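Local structure of L-ornithine N(5)-monooxygenase (Pseudomonas aeruginosa, 3S5W) at residues A242-N247 against Y317-R322; I396-R401 against A436-G441. The protein catalyses the FAD- and NADPH-dependent hydroxylation of L-ornithine to N(5)-hydroxyornithine, the first step towards the hydroxamate groups of the siderophore pyoverdin. One frame throughout, in Å; residues are numbered along the deposited sequence.

Contact 1 of 2, residues A242-N247 against Y317-R322; sequences AFIDLN and YGVFYR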
# COMPACT_ATOMS: atom_id res chain seq x y z
N ALA A 242 15.33 0.19 3.70
CA ALA A 242 16.05 -1.08 3.89
C ALA A 242 17.55 -0.86 4.05
O ALA A 242 18.19 -1.39 4.98
CB ALA A 242 15.78 -2.03 2.71
N PHE A 243 18.13 -0.06 3.16
CA PHE A 243 19.54 0.23 3.29
C PHE A 243 19.93 0.85 4.63
O PHE A 243 20.92 0.47 5.23
CB PHE A 243 20.03 1.17 2.18
CG PHE A 243 21.49 1.48 2.27
CD1 PHE A 243 22.45 0.56 1.82
CD2 PHE A 243 21.92 2.71 2.80
CE1 PHE A 243 23.82 0.85 1.92
CE2 PHE A 243 23.28 3.02 2.91
CZ PHE A 243 24.25 2.07 2.45
N ILE A 244 19.18 1.85 5.06
CA ILE A 244 19.55 2.57 6.28
C ILE A 244 19.37 1.63 7.50
O ILE A 244 20.20 1.63 8.45
CB ILE A 244 18.70 3.88 6.38
CG1 ILE A 244 19.33 4.97 5.50
CG2 ILE A 244 18.52 4.34 7.83
CD1 ILE A 244 20.83 5.36 5.87
N ASP A 245 18.30 0.84 7.48
CA ASP A 245 18.15 -0.14 8.55
C ASP A 245 19.33 -1.14 8.64
O ASP A 245 19.85 -1.40 9.73
CB ASP A 245 16.85 -0.91 8.45
CG ASP A 245 16.49 -1.57 9.77
OD1 ASP A 245 16.32 -0.83 10.76
OD2 ASP A 245 16.37 -2.80 9.80
N LEU A 246 19.74 -1.71 7.50
CA LEU A 246 20.93 -2.58 7.50
C LEU A 246 22.14 -1.83 8.03
O LEU A 246 22.88 -2.35 8.91
CB LEU A 246 21.22 -3.20 6.12
CG LEU A 246 20.09 -4.15 5.65
CD1 LEU A 246 20.34 -4.57 4.21
CD2 LEU A 246 20.03 -5.37 6.56
N ASN A 247 22.36 -0.62 7.52
CA ASN A 247 23.53 0.16 7.94
C ASN A 247 23.56 0.39 9.46
O ASN A 247 24.62 0.23 10.12
CB ASN A 247 23.54 1.53 7.26
CG ASN A 247 24.75 2.38 7.66
OD1 ASN A 247 25.87 2.08 7.28
ND2 ASN A 247 24.51 3.44 8.44
N TYR A 317 23.79 9.41 1.25
CA TYR A 317 24.98 9.99 0.61
C TYR A 317 26.10 10.14 1.67
O TYR A 317 27.27 9.85 1.41
CB TYR A 317 24.64 11.34 0.03
CG TYR A 317 25.72 11.83 -0.90
CD1 TYR A 317 25.75 11.39 -2.22
CD2 TYR A 317 26.72 12.72 -0.47
CE1 TYR A 317 26.74 11.83 -3.11
CE2 TYR A 317 27.71 13.17 -1.36
CZ TYR A 317 27.70 12.72 -2.66
OH TYR A 317 28.64 13.14 -3.59
N GLY A 318 25.70 10.53 2.88
CA GLY A 318 26.64 10.69 4.01
C GLY A 318 27.32 9.38 4.36
O GLY A 318 28.52 9.35 4.68
N VAL A 319 26.54 8.29 4.36
CA VAL A 319 27.10 6.96 4.64
C VAL A 319 28.21 6.63 3.62
O VAL A 319 29.33 6.20 3.99
CB VAL A 319 26.00 5.86 4.63
CG1 VAL A 319 26.66 4.45 4.65
CG2 VAL A 319 25.02 6.05 5.81
N PHE A 320 27.93 6.86 2.34
CA PHE A 320 28.93 6.56 1.30
C PHE A 320 30.11 7.54 1.35
O PHE A 320 31.25 7.15 1.09
CB PHE A 320 28.27 6.53 -0.09
CG PHE A 320 27.45 5.28 -0.29
CD1 PHE A 320 28.08 4.03 -0.42
CD2 PHE A 320 26.06 5.33 -0.28
CE1 PHE A 320 27.34 2.85 -0.57
CE2 PHE A 320 25.31 4.12 -0.42
CZ PHE A 320 25.96 2.90 -0.56
N TYR A 321 29.82 8.78 1.72
CA TYR A 321 30.87 9.81 1.81
C TYR A 321 31.84 9.40 2.94
O TYR A 321 33.05 9.46 2.77
CB TYR A 321 30.27 11.19 2.14
CG TYR A 321 31.35 12.22 2.33
CD1 TYR A 321 31.88 12.91 1.23
CD2 TYR A 321 31.90 12.46 3.59
CE1 TYR A 321 32.90 13.86 1.38
CE2 TYR A 321 32.94 13.40 3.75
CZ TYR A 321 33.42 14.10 2.63
OH TYR A 321 34.44 14.99 2.78
N ARG A 322 31.31 8.95 4.07
CA ARG A 322 32.17 8.56 5.17
C ARG A 322 33.09 7.36 4.84
O ARG A 322 34.18 7.25 5.42
CB ARG A 322 31.38 8.37 6.47
CG ARG A 322 30.91 9.76 7.01
CD ARG A 322 30.27 9.69 8.40
NE ARG A 322 29.08 8.86 8.39
CZ ARG A 322 27.85 9.30 8.12
NH1 ARG A 322 27.63 10.58 7.82
NH2 ARG A 322 26.84 8.44 8.14
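F243 and N247, one helical turn apart, each carry CG trans to the backbone N, both with chi1 at 180°, and this common torsion sends the F243 ring toward V319 and F320 of helix 310-326 and the N247 amide toward V319. The valine CG1 lies at the rim of the F243 ring, 4.0 Å from CZ, and also 3.6 Å from N247 OD1, while CG2 turns to the nitrogen side of the same amide, 3.7 Å from N247 ND2. The amide thus lies across the two valine methyls without a hydrogen bond between the segments. F320 arrives from the opposite direction, its CZ 3.6 Å from F243 CZ. The two rings are almost parallel, 18° apart, but so far displaced that they hardly overlap. I244 CD1 adds a looser contact, 4.2 Å from V319 CG2. The axes of the two segments approach to 11.8 Å and cross at 47°. Helix 237-249, with NADP(+)-binding residues G235 to S238 at its start, follows strand 228-233 of a five-stranded parallel sheet, consistent with a Rossmann-type domain; F243 packs on I232, A255 and M257 of its strands, and H331 meets the F243 ring edge-to-face just before strand 332-334.

Contact 2 of 2, residues I396-R401 against A436-G441; sequences IGRDYR and AEEISG. With PO4 (phosphate ion), chain G.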
# COMPACT_ATOMS: atom_id res chain seq x y z
N ILE A 396 -14.18 1.95 -14.29
CA ILE A 396 -14.75 2.38 -12.99
C ILE A 396 -15.41 3.79 -13.03
O ILE A 396 -14.93 4.71 -13.72
CB ILE A 396 -13.60 2.34 -11.92
CG1 ILE A 396 -14.16 2.32 -10.50
CG2 ILE A 396 -12.62 3.49 -12.13
CD1 ILE A 396 -13.09 1.96 -9.46
N GLY A 397 -16.51 3.95 -12.29
CA GLY A 397 -17.22 5.23 -12.24
C GLY A 397 -16.47 6.25 -11.38
O GLY A 397 -15.55 5.89 -10.64
N ARG A 398 -16.88 7.51 -11.46
CA ARG A 398 -16.37 8.55 -10.56
C ARG A 398 -16.51 8.12 -9.10
O ARG A 398 -15.57 8.29 -8.31
CB ARG A 398 -17.11 9.87 -10.79
CG ARG A 398 -16.68 11.04 -9.88
CD ARG A 398 -15.16 11.33 -9.92
NE ARG A 398 -14.77 12.34 -8.92
CZ ARG A 398 -14.56 12.09 -7.62
NH1 ARG A 398 -14.64 10.84 -7.14
NH2 ARG A 398 -14.21 13.07 -6.79
N ASP A 399 -17.66 7.53 -8.76
CA ASP A 399 -17.94 7.05 -7.39
C ASP A 399 -17.29 5.70 -7.00
O ASP A 399 -17.65 5.11 -5.98
CB ASP A 399 -19.47 7.01 -7.15
CG ASP A 399 -20.19 5.97 -8.03
OD1 ASP A 399 -19.54 5.43 -8.95
OD2 ASP A 399 -21.38 5.71 -7.79
N TYR A 400 -16.35 5.23 -7.81
CA TYR A 400 -15.54 4.03 -7.57
C TYR A 400 -16.32 2.71 -7.80
O TYR A 400 -15.85 1.65 -7.45
CB TYR A 400 -14.87 4.05 -6.18
CG TYR A 400 -13.99 5.27 -6.01
CD1 TYR A 400 -12.67 5.26 -6.48
CD2 TYR A 400 -14.49 6.43 -5.40
CE1 TYR A 400 -11.83 6.40 -6.35
CE2 TYR A 400 -13.66 7.58 -5.26
CZ TYR A 400 -12.33 7.53 -5.75
OH TYR A 400 -11.50 8.63 -5.62
N ARG A 401 -17.47 2.82 -8.44
CA ARG A 401 -18.31 1.65 -8.74
C ARG A 401 -17.93 1.07 -10.09
O ARG A 401 -17.82 1.80 -11.09
CB ARG A 401 -19.78 2.08 -8.73
CG ARG A 401 -20.70 0.89 -8.80
CD ARG A 401 -22.07 1.32 -8.45
NE ARG A 401 -23.01 0.28 -8.84
CZ ARG A 401 -24.33 0.44 -8.79
NH1 ARG A 401 -24.83 1.60 -8.36
NH2 ARG A 401 -25.13 -0.56 -9.15
N ALA A 436 -14.17 8.04 1.16
CA ALA A 436 -15.09 7.34 2.05
C ALA A 436 -16.49 7.97 2.00
O ALA A 436 -17.50 7.26 1.97
CB ALA A 436 -14.56 7.37 3.48
N GLU A 437 -16.53 9.31 2.01
CA GLU A 437 -17.81 10.03 1.93
C GLU A 437 -18.46 9.76 0.58
O GLU A 437 -19.69 9.60 0.49
CB GLU A 437 -17.58 11.53 2.09
CG GLU A 437 -18.86 12.35 1.95
CD GLU A 437 -18.72 13.74 2.55
OE1 GLU A 437 -17.87 14.51 2.07
OE2 GLU A 437 -19.45 14.04 3.52
N GLU A 438 -17.66 9.68 -0.47
CA GLU A 438 -18.20 9.46 -1.81
C GLU A 438 -18.75 8.03 -2.02
O GLU A 438 -19.87 7.85 -2.54
CB GLU A 438 -17.17 9.79 -2.87
CG GLU A 438 -16.86 11.32 -2.94
CD GLU A 438 -15.70 11.65 -3.88
OE1 GLU A 438 -14.98 10.72 -4.31
OE2 GLU A 438 -15.49 12.85 -4.18
N ILE A 439 -17.99 7.02 -1.59
CA ILE A 439 -18.45 5.63 -1.69
C ILE A 439 -19.64 5.38 -0.76
O ILE A 439 -20.62 4.74 -1.17
CB ILE A 439 -17.31 4.64 -1.42
CG1 ILE A 439 -16.22 4.77 -2.48
CG2 ILE A 439 -17.86 3.20 -1.37
CD1 ILE A 439 -14.99 3.98 -2.19
N SER A 440 -19.58 5.88 0.48
CA SER A 440 -20.68 5.67 1.42
C SER A 440 -21.99 6.34 0.91
O SER A 440 -23.06 5.73 1.02
CB SER A 440 -20.33 6.06 2.85
OG SER A 440 -20.13 7.45 2.97
N GLY A 441 -21.88 7.53 0.34
CA GLY A 441 -23.01 8.23 -0.31
C GLY A 441 -23.61 7.44 -1.46
O GLY A 441 -24.84 7.26 -1.54
P PO4 G . -28.25 0.97 -9.57
O1 PO4 G . -27.65 1.64 -8.35
O2 PO4 G . -28.00 -0.53 -9.50
O3 PO4 G . -29.73 1.25 -9.60
O4 PO4 G . -27.62 1.52 -10.84
O HOH W 1 -12.23 10.57 -3.78
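R398 and Y400 of a type I beta turn, G397 to Y400, face E438 and I439 on one flank of the C-terminal helix 432-447. The R398 guanidinium meets the E438 carboxylate through a two-pronged salt bridge, but the groups are far from coplanar, their planes lying 66° apart. R398 NH1 donates to E438 OE1 over 2.9 Å at 153°, approaching from above the carboxylate plane; the second prong, R398 NH2 to E438 OE2, also 2.9 Å, is bent and weak. The arginine chain folds at chi2 (54°) to bring its head round to the helix, and its NE pairs with D283, so two carboxylates fix the position and rotation of the guanidinium. E438 OE1 also lies at the edge of the Y400 ring, in its plane, 3.5 Å from CE2. The R398 carbonyl O lies over one face of that ring, nearer its rim, and H422 stacks with the ring. I439 crosses the tyrosine at about a right angle, its CG1 3.8 Å from Y400 CD2 and CD1 against Y400 CB, so the CB and CD2 part of the tyrosine packs on the isoleucine, while CE2 and the hydroxyl end lie on the E438 side. D399 OD2 hydrogen-bonds OG of S442, one turn after E438, a second polar tie to the turn. Beyond it the extended R401 grips a phosphate ion, probably from the crystallisation liquor, with NH1 and NH2 on separate oxygens; H446 of the same helix also binds the ion. The contact joins the segment before strand 411-414 to a helix that follows the FAD- and substrate-binding residues T427 to S430. One water lies 2.8 Å from Y400 OH and donates to E438 OE1 at 2.8 Å.

How the contacts relate
The two contacts lie on opposite sides of the chain's centre, their nearest atoms about 30 Å apart, and share no helix or strand. Contact 1 is the more buried: two helices of the NADP(+)-binding region meet through apolar side chains, with an amide as its one polar group and no hydrogen bond across. Contact 2, only partly buried, sets a loop with a type I turn against a helix and relies on charge, a bridging water and a small apolar patch. Aromatic rings serve both, but differently: in contact 1 two near-parallel rings meet with little overlap, whereas in contact 2 a single ring is shared between a carboxylate and an isoleucine.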